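Local structure of putative creatinine amidohydrolase (Bacteroides fragilis, 3LUB) at residues F[166-175]-F[223-233]; F[31-39]-F[214-222]. The protein binds two zinc ions and is probably a hydrolase of the creatininase superfamily that cleaves carbon-nitrogen bonds in linear amides other than peptides. All coordinates share one frame; numbering follows the deposited sequence.

Contact 1. Residues F[166-175]-F[223-233]; sequences ESETSVMMHY and KATAEKGERYV. With ZN (zinc ion), chain B.
Val171 and Gly229 bring their CA atoms within 4.0 Å where helix 166-175 crosses the start of helix 226-249, the short axes approaching to 6.6 Å at a signed angle of -94°. Gly229 makes this nearness possible: a CB there would clash with Ser170 O and Val171 N. One turn on, His174 is a knob in the hole formed by Ala226, Gly229, Glu230 and Val233. Its CG lies anti to the backbone N (chi1 168°), which, with chi2 near 62°, turns one ring face against Glu230 of the second helix in a CH-pi contact, with Glu230 CA 3.7 Å from the ring centroid and almost on its normal. Val171 CG1 presses on Val233 CG1 at 3.5 Å, tighter than usual for carbons, while Val171 CG2 meets the Tyr232 ring at its edge. The turn before the second helix is held by polar groups. Ser170 OG donates to Glu166 O and accepts from Thr225 N at 3.2 Å; Thr225 OG1, as N-cap, accepts from Lys228 N. The extended Lys228 chain carries NZ to 2.8 Å from Glu166 OE2, above the carboxylate plane, in a salt bridge, and NZ also donates to Lys223 O and pairs with Glu157. The arrangement is near-perpendicular helix packing with a glycine at the crossing, on the helix whose Glu168 OE2 binds a zinc ion at 1.9 Å.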
loop_
_atom_site.group_PDB
_atom_site.type_symbol
_atom_site.label_atom_id
_atom_site.label_comp_id
_atom_site.label_asym_id
_atom_site.label_seq_id
_atom_site.Cartn_x
_atom_site.Cartn_y
_atom_site.Cartn_z
ATOM N N GLU F 166 -25.623 -0.238 -30.796
ATOM C CA GLU F 166 -25.669 0.332 -32.125
ATOM C C GLU F 166 -24.626 1.381 -32.303
ATOM O O GLU F 166 -23.979 1.421 -33.329
ATOM C CB GLU F 166 -27.066 0.895 -32.448
ATOM C CG GLU F 166 -27.277 1.196 -33.949
ATOM C CD GLU F 166 -28.662 1.758 -34.251
ATOM O OE1 GLU F 166 -29.646 1.201 -33.736
ATOM O OE2 GLU F 166 -28.747 2.752 -34.990
ATOM N N SER F 167 -24.459 2.241 -31.311
ATOM C CA SER F 167 -23.521 3.341 -31.384
ATOM C C SER F 167 -22.053 2.894 -31.425
ATOM O O SER F 167 -21.262 3.399 -32.249
ATOM C CB SER F 167 -23.740 4.276 -30.184
ATOM O OG SER F 167 -23.766 3.544 -28.965
ATOM N N GLU F 168 -21.665 2.015 -30.498
ATOM C CA GLU F 168 -20.287 1.521 -30.485
ATOM C C GLU F 168 -20.009 0.729 -31.761
ATOM O O GLU F 168 -18.905 0.798 -32.315
ATOM C CB GLU F 168 -19.997 0.642 -29.257
ATOM C CG GLU F 168 -19.327 1.377 -28.111
ATOM C CD GLU F 168 -18.798 0.471 -27.006
ATOM O OE1 GLU F 168 -19.407 -0.590 -26.749
ATOM O OE2 GLU F 168 -17.792 0.870 -26.346
ATOM N N THR F 169 -20.980 -0.077 -32.196
ATOM C CA THR F 169 -20.789 -0.861 -33.426
ATOM C C THR F 169 -20.637 0.052 -34.635
ATOM O O THR F 169 -19.763 -0.172 -35.452
ATOM C CB THR F 169 -21.912 -1.866 -33.685
ATOM O OG1 THR F 169 -22.067 -2.707 -32.535
ATOM C CG2 THR F 169 -21.567 -2.719 -34.865
ATOM N N SER F 170 -21.461 1.090 -34.729
ATOM C CA SER F 170 -21.413 2.013 -35.862
ATOM C C SER F 170 -20.084 2.709 -35.931
ATOM O O SER F 170 -19.525 2.832 -37.005
ATOM C CB SER F 170 -22.535 3.079 -35.811
ATOM O OG SER F 170 -23.817 2.499 -35.969
ATOM N N VAL F 171 -19.598 3.192 -34.790
ATOM C CA VAL F 171 -18.363 3.958 -34.770
ATOM C C VAL F 171 -17.175 3.033 -35.102
ATOM O O VAL F 171 -16.269 3.441 -35.793
ATOM C CB VAL F 171 -18.165 4.695 -33.436
ATOM C CG1 VAL F 171 -16.835 5.493 -33.439
ATOM C CG2 VAL F 171 -19.394 5.628 -33.129
HETATM N N MSE F 172 -17.220 1.771 -34.672
HETATM C CA MSE F 172 -16.185 0.787 -35.063
HETATM C C MSE F 172 -16.265 0.532 -36.572
HETATM O O MSE F 172 -15.244 0.438 -37.232
HETATM C CB MSE F 172 -16.346 -0.545 -34.324
HETATM C CG MSE F 172 -15.199 -1.522 -34.555
HETATM SE SE MSE F 172 -13.417 -0.795 -33.977
HETATM C CE MSE F 172 -13.614 -0.751 -32.004
HETATM N N MSE F 173 -17.478 0.401 -37.113
HETATM C CA MSE F 173 -17.643 0.147 -38.542
HETATM C C MSE F 173 -17.051 1.269 -39.359
HETATM O O MSE F 173 -16.482 1.029 -40.428
HETATM C CB MSE F 173 -19.103 -0.076 -38.909
HETATM C CG MSE F 173 -19.634 -1.438 -38.501
HETATM SE SE MSE F 173 -21.585 -1.535 -38.662
HETATM C CE MSE F 173 -21.818 -1.963 -40.678
ATOM N N HIS F 174 -17.159 2.483 -38.841
ATOM C CA HIS F 174 -16.571 3.660 -39.486
ATOM C C HIS F 174 -15.055 3.652 -39.445
ATOM O O HIS F 174 -14.393 3.704 -40.476
ATOM C CB HIS F 174 -17.126 4.919 -38.851
ATOM C CG HIS F 174 -16.405 6.166 -39.224
ATOM N ND1 HIS F 174 -16.339 6.627 -40.517
ATOM C CD2 HIS F 174 -15.783 7.094 -38.464
ATOM C CE1 HIS F 174 -15.671 7.767 -40.545
ATOM N NE2 HIS F 174 -15.321 8.075 -39.308
ATOM N N TYR F 175 -14.504 3.549 -38.247
ATOM C CA TYR F 175 -13.061 3.625 -38.067
ATOM C C TYR F 175 -12.324 2.358 -38.458
ATOM O O TYR F 175 -11.266 2.451 -39.020
ATOM C CB TYR F 175 -12.720 3.960 -36.601
ATOM C CG TYR F 175 -12.847 5.427 -36.248
ATOM C CD1 TYR F 175 -12.122 6.400 -36.930
ATOM C CD2 TYR F 175 -13.680 5.834 -35.225
ATOM C CE1 TYR F 175 -12.243 7.742 -36.597
ATOM C CE2 TYR F 175 -13.800 7.156 -34.888
ATOM C CZ TYR F 175 -13.067 8.102 -35.568
ATOM O OH TYR F 175 -13.208 9.410 -35.203
ATOM N N LYS F 223 -28.841 -2.591 -36.449
ATOM C CA LYS F 223 -29.054 -1.499 -37.406
ATOM C C LYS F 223 -27.853 -0.567 -37.518
ATOM O O LYS F 223 -27.935 0.476 -38.194
ATOM C CB LYS F 223 -30.318 -0.710 -37.046
ATOM C CG LYS F 223 -31.520 -1.617 -36.787
ATOM C CD LYS F 223 -32.812 -0.850 -36.576
ATOM C CE LYS F 223 -33.997 -1.823 -36.557
ATOM N NZ LYS F 223 -35.318 -1.138 -36.382
ATOM N N ALA F 224 -26.741 -0.956 -36.882
ATOM C CA ALA F 224 -25.462 -0.256 -36.985
ATOM C C ALA F 224 -24.977 -0.100 -38.458
ATOM O O ALA F 224 -25.119 -1.030 -39.259
ATOM C CB ALA F 224 -24.392 -1.020 -36.132
ATOM N N THR F 225 -24.445 1.071 -38.817
ATOM C CA THR F 225 -23.814 1.275 -40.114
ATOM C C THR F 225 -22.595 2.189 -39.948
ATOM O O THR F 225 -22.548 2.973 -39.018
ATOM C CB THR F 225 -24.800 1.928 -41.152
ATOM O OG1 THR F 225 -25.025 3.307 -40.835
ATOM C CG2 THR F 225 -26.131 1.219 -41.195
ATOM N N ALA F 226 -21.621 2.091 -40.860
ATOM C CA ALA F 226 -20.471 2.979 -40.896
ATOM C C ALA F 226 -20.869 4.458 -40.981
ATOM O O ALA F 226 -20.263 5.330 -40.359
ATOM C CB ALA F 226 -19.544 2.614 -42.100
ATOM N N GLU F 227 -21.890 4.750 -41.770
ATOM C CA GLU F 227 -22.355 6.120 -41.923
ATOM C C GLU F 227 -22.969 6.709 -40.676
ATOM O O GLU F 227 -22.751 7.865 -40.373
ATOM C CB GLU F 227 -23.404 6.203 -43.038
ATOM C CG GLU F 227 -23.865 7.626 -43.278
ATOM C CD GLU F 227 -24.773 7.750 -44.460
ATOM O OE1 GLU F 227 -24.321 7.483 -45.601
ATOM O OE2 GLU F 227 -25.948 8.117 -44.237
ATOM N N LYS F 228 -23.782 5.939 -39.969
ATOM C CA LYS F 228 -24.252 6.427 -38.673
ATOM C C LYS F 228 -23.080 6.793 -37.751
ATOM O O LYS F 228 -23.128 7.797 -37.074
ATOM C CB LYS F 228 -25.153 5.417 -37.986
ATOM C CG LYS F 228 -26.535 5.246 -38.590
ATOM C CD LYS F 228 -27.256 4.159 -37.844
ATOM C CE LYS F 228 -28.677 4.048 -38.230
ATOM N NZ LYS F 228 -29.355 2.818 -37.672
ATOM N N GLY F 229 -22.029 5.985 -37.753
ATOM C CA GLY F 229 -20.851 6.199 -36.897
ATOM C C GLY F 229 -20.092 7.445 -37.306
ATOM O O GLY F 229 -19.684 8.254 -36.471
ATOM N N GLU F 230 -19.936 7.604 -38.620
ATOM C CA GLU F 230 -19.250 8.769 -39.197
ATOM C C GLU F 230 -19.908 10.062 -38.799
ATOM O O GLU F 230 -19.215 11.044 -38.472
ATOM C CB GLU F 230 -19.219 8.663 -40.716
ATOM C CG GLU F 230 -18.608 9.859 -41.405
ATOM C CD GLU F 230 -18.560 9.674 -42.920
ATOM O OE1 GLU F 230 -19.552 9.163 -43.511
ATOM O OE2 GLU F 230 -17.513 10.018 -43.511
ATOM N N ARG F 231 -21.239 10.082 -38.840
ATOM C CA ARG F 231 -21.981 11.300 -38.525
ATOM C C ARG F 231 -21.970 11.694 -37.041
ATOM O O ARG F 231 -21.886 12.874 -36.706
ATOM C CB ARG F 231 -23.416 11.174 -39.040
ATOM C CG ARG F 231 -23.409 11.029 -40.529
ATOM C CD ARG F 231 -24.744 11.197 -41.139
ATOM N NE ARG F 231 -24.608 11.189 -42.589
ATOM C CZ ARG F 231 -25.625 11.212 -43.445
ATOM N NH1 ARG F 231 -26.893 11.264 -43.014
ATOM N NH2 ARG F 231 -25.367 11.186 -44.748
ATOM N N TYR F 232 -22.085 10.703 -36.178
ATOM C CA TYR F 232 -21.972 10.887 -34.748
ATOM C C TYR F 232 -20.605 11.397 -34.332
ATOM O O TYR F 232 -20.528 12.244 -33.450
ATOM C CB TYR F 232 -22.282 9.576 -34.036
ATOM C CG TYR F 232 -22.323 9.592 -32.514
ATOM C CD1 TYR F 232 -22.998 10.598 -31.798
ATOM C CD2 TYR F 232 -21.737 8.562 -31.790
ATOM C CE1 TYR F 232 -23.051 10.578 -30.424
ATOM C CE2 TYR F 232 -21.803 8.534 -30.413
ATOM C CZ TYR F 232 -22.440 9.545 -29.735
ATOM O OH TYR F 232 -22.457 9.497 -28.368
ATOM N N VAL F 233 -19.515 10.892 -34.915
ATOM C CA VAL F 233 -18.186 11.298 -34.423
ATOM C C VAL F 233 -17.823 12.680 -34.870
ATOM O O VAL F 233 -17.055 13.354 -34.179
ATOM C CB VAL F 233 -17.021 10.271 -34.720
ATOM C CG1 VAL F 233 -17.352 8.886 -34.111
ATOM C CG2 VAL F 233 -16.657 10.187 -36.207
HETATM ZN ZN ZN B . -17.219 -0.450 -25.109
HETATM O O HOH W 1 -29.553 -1.450 -33.725
HETATM O O HOH W 2 -18.366 -0.265 -23.375
#

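Contact 2. Residues F[31-39]-F[214-222]. With ZN (zinc ion), chain C; ZN (zinc ion), chain B; EDO (1,2-ethanediol), chain D.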
loop_
_atom_site.group_PDB
_atom_site.type_symbol
_atom_site.label_atom_id
_atom_site.label_comp_id
_atom_site.label_asym_id
_atom_site.label_seq_id
_atom_site.Cartn_x
_atom_site.Cartn_y
_atom_site.Cartn_z
ATOM N N THR F 31 -10.091 -4.128 -21.554
ATOM C CA THR F 31 -9.969 -5.396 -22.263
ATOM C C THR F 31 -11.219 -6.230 -21.852
ATOM O O THR F 31 -11.310 -6.789 -20.743
ATOM C CB THR F 31 -8.612 -6.054 -21.924
ATOM O OG1 THR F 31 -7.554 -5.095 -22.156
ATOM C CG2 THR F 31 -8.351 -7.370 -22.728
ATOM N N GLU F 32 -12.189 -6.291 -22.759
ATOM C CA GLU F 32 -13.577 -6.549 -22.402
ATOM C C GLU F 32 -14.351 -7.079 -23.593
ATOM O O GLU F 32 -14.355 -6.455 -24.640
ATOM C CB GLU F 32 -14.243 -5.250 -21.934
ATOM C CG GLU F 32 -15.644 -5.413 -21.360
ATOM C CD GLU F 32 -16.350 -4.099 -21.110
ATOM O OE1 GLU F 32 -16.013 -3.114 -21.813
ATOM O OE2 GLU F 32 -17.248 -4.044 -20.235
ATOM N N PRO F 33 -15.026 -8.223 -23.428
ATOM C CA PRO F 33 -15.900 -8.706 -24.487
ATOM C C PRO F 33 -17.024 -7.677 -24.800
ATOM O O PRO F 33 -17.564 -7.054 -23.885
ATOM C CB PRO F 33 -16.496 -9.985 -23.909
ATOM C CG PRO F 33 -15.669 -10.341 -22.723
ATOM C CD PRO F 33 -15.022 -9.103 -22.254
ATOM N N HIS F 34 -17.319 -7.526 -26.090
ATOM C CA HIS F 34 -18.307 -6.599 -26.615
ATOM C C HIS F 34 -19.299 -7.325 -27.503
ATOM O O HIS F 34 -19.124 -7.361 -28.714
ATOM C CB HIS F 34 -17.589 -5.528 -27.421
ATOM C CG HIS F 34 -17.094 -4.410 -26.566
ATOM N ND1 HIS F 34 -16.037 -4.555 -25.682
ATOM C CD2 HIS F 34 -17.561 -3.153 -26.404
ATOM C CE1 HIS F 34 -15.844 -3.408 -25.055
ATOM N NE2 HIS F 34 -16.761 -2.545 -25.469
ATOM N N ASN F 35 -20.328 -7.920 -26.909
ATOM C CA ASN F 35 -21.193 -8.830 -27.643
ATOM C C ASN F 35 -20.280 -9.896 -28.279
ATOM O O ASN F 35 -19.188 -10.132 -27.795
ATOM C CB ASN F 35 -21.982 -8.025 -28.675
ATOM C CG ASN F 35 -23.225 -8.738 -29.189
ATOM O OD1 ASN F 35 -23.149 -9.873 -29.651
ATOM N ND2 ASN F 35 -24.365 -8.042 -29.162
ATOM N N LEU F 36 -20.686 -10.500 -29.395
ATOM C CA LEU F 36 -19.869 -11.493 -30.058
ATOM C C LEU F 36 -19.061 -10.913 -31.170
ATOM O O LEU F 36 -18.158 -11.563 -31.661
ATOM C CB LEU F 36 -20.756 -12.639 -30.595
ATOM C CG LEU F 36 -21.682 -13.377 -29.602
ATOM C CD1 LEU F 36 -22.678 -14.233 -30.376
ATOM C CD2 LEU F 36 -20.889 -14.226 -28.615
ATOM N N HIS F 37 -19.337 -9.681 -31.561
ATOM C CA HIS F 37 -18.881 -9.182 -32.870
ATOM C C HIS F 37 -17.848 -8.056 -32.814
ATOM O O HIS F 37 -17.153 -7.810 -33.814
ATOM C CB HIS F 37 -20.075 -8.717 -33.697
ATOM C CG HIS F 37 -20.764 -7.521 -33.131
ATOM N ND1 HIS F 37 -21.254 -7.488 -31.844
ATOM C CD2 HIS F 37 -21.037 -6.311 -33.673
ATOM C CE1 HIS F 37 -21.793 -6.302 -31.618
ATOM N NE2 HIS F 37 -21.668 -5.569 -32.710
ATOM N N LEU F 38 -17.715 -7.378 -31.669
ATOM C CA LEU F 38 -16.761 -6.274 -31.596
ATOM C C LEU F 38 -15.475 -6.721 -30.903
ATOM O O LEU F 38 -15.490 -7.661 -30.102
ATOM C CB LEU F 38 -17.366 -5.092 -30.871
ATOM C CG LEU F 38 -18.377 -4.250 -31.646
ATOM C CD1 LEU F 38 -19.179 -3.411 -30.608
ATOM C CD2 LEU F 38 -17.658 -3.424 -32.711
ATOM N N PRO F 39 -14.378 -6.027 -31.195
ATOM C CA PRO F 39 -13.107 -6.337 -30.571
ATOM C C PRO F 39 -13.068 -6.156 -29.051
ATOM O O PRO F 39 -13.680 -5.209 -28.497
ATOM C CB PRO F 39 -12.118 -5.368 -31.229
ATOM C CG PRO F 39 -12.867 -4.607 -32.238
ATOM C CD PRO F 39 -14.285 -4.910 -32.165
ATOM N N VAL F 214 -26.776 -12.191 -22.242
ATOM C CA VAL F 214 -26.660 -13.508 -22.844
ATOM C C VAL F 214 -25.369 -13.608 -23.665
ATOM O O VAL F 214 -24.626 -14.599 -23.572
ATOM C CB VAL F 214 -27.877 -13.759 -23.759
ATOM C CG1 VAL F 214 -27.921 -15.208 -24.204
ATOM C CG2 VAL F 214 -29.205 -13.356 -23.027
ATOM N N ASP F 215 -25.101 -12.576 -24.452
ATOM C CA ASP F 215 -23.925 -12.565 -25.343
ATOM C C ASP F 215 -22.852 -11.546 -24.935
ATOM O O ASP F 215 -21.898 -11.354 -25.668
ATOM C CB ASP F 215 -24.372 -12.339 -26.794
ATOM C CG ASP F 215 -25.297 -11.149 -26.941
ATOM O OD1 ASP F 215 -25.036 -10.128 -26.297
ATOM O OD2 ASP F 215 -26.291 -11.243 -27.686
ATOM N N SER F 216 -23.035 -10.923 -23.759
ATOM C CA SER F 216 -22.137 -9.904 -23.174
ATOM C C SER F 216 -22.435 -8.489 -23.684
ATOM O O SER F 216 -21.911 -7.527 -23.162
ATOM C CB SER F 216 -20.639 -10.260 -23.353
ATOM O OG SER F 216 -20.120 -9.818 -24.591
ATOM N N GLY F 217 -23.296 -8.364 -24.685
ATOM C CA GLY F 217 -23.759 -7.054 -25.134
ATOM C C GLY F 217 -24.962 -6.585 -24.341
ATOM O O GLY F 217 -25.736 -7.392 -23.810
ATOM N N VAL F 218 -25.109 -5.271 -24.245
ATOM C CA VAL F 218 -26.320 -4.634 -23.705
ATOM C C VAL F 218 -26.847 -3.657 -24.762
ATOM O O VAL F 218 -26.408 -2.525 -24.828
ATOM C CB VAL F 218 -26.046 -3.837 -22.373
ATOM C CG1 VAL F 218 -27.349 -3.217 -21.828
ATOM C CG2 VAL F 218 -25.412 -4.710 -21.318
ATOM N N GLY F 219 -27.804 -4.117 -25.576
ATOM C CA GLY F 219 -28.337 -3.338 -26.692
ATOM C C GLY F 219 -28.173 -4.089 -28.008
ATOM O O GLY F 219 -27.115 -4.703 -28.252
ATOM N N ASN F 220 -29.225 -4.041 -28.846
ATOM C CA ASN F 220 -29.216 -4.620 -30.198
ATOM C C ASN F 220 -28.436 -3.712 -31.152
ATOM O O ASN F 220 -28.828 -2.567 -31.368
ATOM C CB ASN F 220 -30.654 -4.842 -30.713
ATOM C CG ASN F 220 -30.711 -5.771 -31.911
ATOM O OD1 ASN F 220 -29.778 -5.822 -32.711
ATOM N ND2 ASN F 220 -31.791 -6.551 -32.014
ATOM N N PRO F 221 -27.301 -4.215 -31.710
ATOM C CA PRO F 221 -26.427 -3.459 -32.586
ATOM C C PRO F 221 -26.725 -3.633 -34.070
ATOM O O PRO F 221 -25.979 -3.124 -34.899
ATOM C CB PRO F 221 -25.082 -4.108 -32.304
ATOM C CG PRO F 221 -25.418 -5.507 -32.125
ATOM C CD PRO F 221 -26.763 -5.564 -31.514
ATOM N N LYS F 222 -27.778 -4.363 -34.397
ATOM C CA LYS F 222 -27.980 -4.826 -35.758
ATOM C C LYS F 222 -28.412 -3.790 -36.835
ATOM O O LYS F 222 -28.256 -4.064 -38.001
ATOM C CB LYS F 222 -28.833 -6.111 -35.755
ATOM C CG LYS F 222 -28.052 -7.281 -35.096
ATOM C CD LYS F 222 -28.776 -8.621 -35.157
ATOM C CE LYS F 222 -28.137 -9.628 -34.203
ATOM N NZ LYS F 222 -28.748 -11.032 -34.218
HETATM ZN ZN ZN C . -16.653 -0.956 -21.739
HETATM ZN ZN ZN B . -17.219 -0.450 -25.109
HETATM C C1 EDO D . -4.319 -6.012 -20.773
HETATM O O1 EDO D . -4.960 -6.012 -22.055
HETATM C C2 EDO D . -2.841 -6.319 -20.980
HETATM O O2 EDO D . -2.667 -7.700 -21.354
HETATM O O HOH W 3 -24.674 -5.626 -27.815
HETATM O O HOH W 2 -18.366 -0.265 -23.375
#
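The metal-binding loop 31-39 of the two-zinc site lies against loop 214-222; the nearest CA atoms of the two loops are those of Asn35 and Gly217, 4.0 Å apart. Asn35 CA makes a CA-H...O contact with Asp215 O at 3.3 Å. Beside it the Asn35 amide stacks on the Asp215 carboxylate, their planes 23° apart and Asn35 ND2 3.6 Å from Asp215 OD1. Each group has a partner in its own loop: Asn35 OD1 accepts from Leu36 N through an in-plane lone pair, and also from Gly186 N, while Asp215 OD1 closes an Asx turn with Gly217 N. Water 3 bridges the loops, accepting from Asn35 ND2 and lying within hydrogen-bonding distance of Gly219 O. Ser216 OG, which donates to Asp215 O, reaches across to Pro33 CB at 3.7 Å. At the far end Pro221 CB packs 3.7 Å from His37 NE2, whose polar partner is Thr169 OG1. Glu32 OE1 and His34 NE2 bind different zinc ions, which share water 2, and Asp43, His120 and Glu168 complete the protein ligands. His34 ND1 donates to Glu32 O at 2.7 Å, nearly in the ring plane (6° out), which together with the zinc bond restrains the ring's rotation and implies that NE2 presents its lone pair to the zinc ion.

Overall arrangement
The centres of the two contacts lie about 15 Å apart, and their segments alternate along the chain: 31-39, 166-175, 214-222, 223-233. Loop 31-39 leads from strand 23-28 of the parallel sheet to helix 42-62, whereas 214-222 runs directly into 223-233, so one continuous piece of chain serves both contacts. They also touch directly through Thr169 of contact 1, whose OG1 lies 2.9 Å from His37 NE2 of contact 2, a probable hydrogen bond. They share one zinc ion as well, the one of chain B, to which each contributes a ligand. Residues distant in sequence thus converge on one metal site, and the second subunit packs on contact 2 alone.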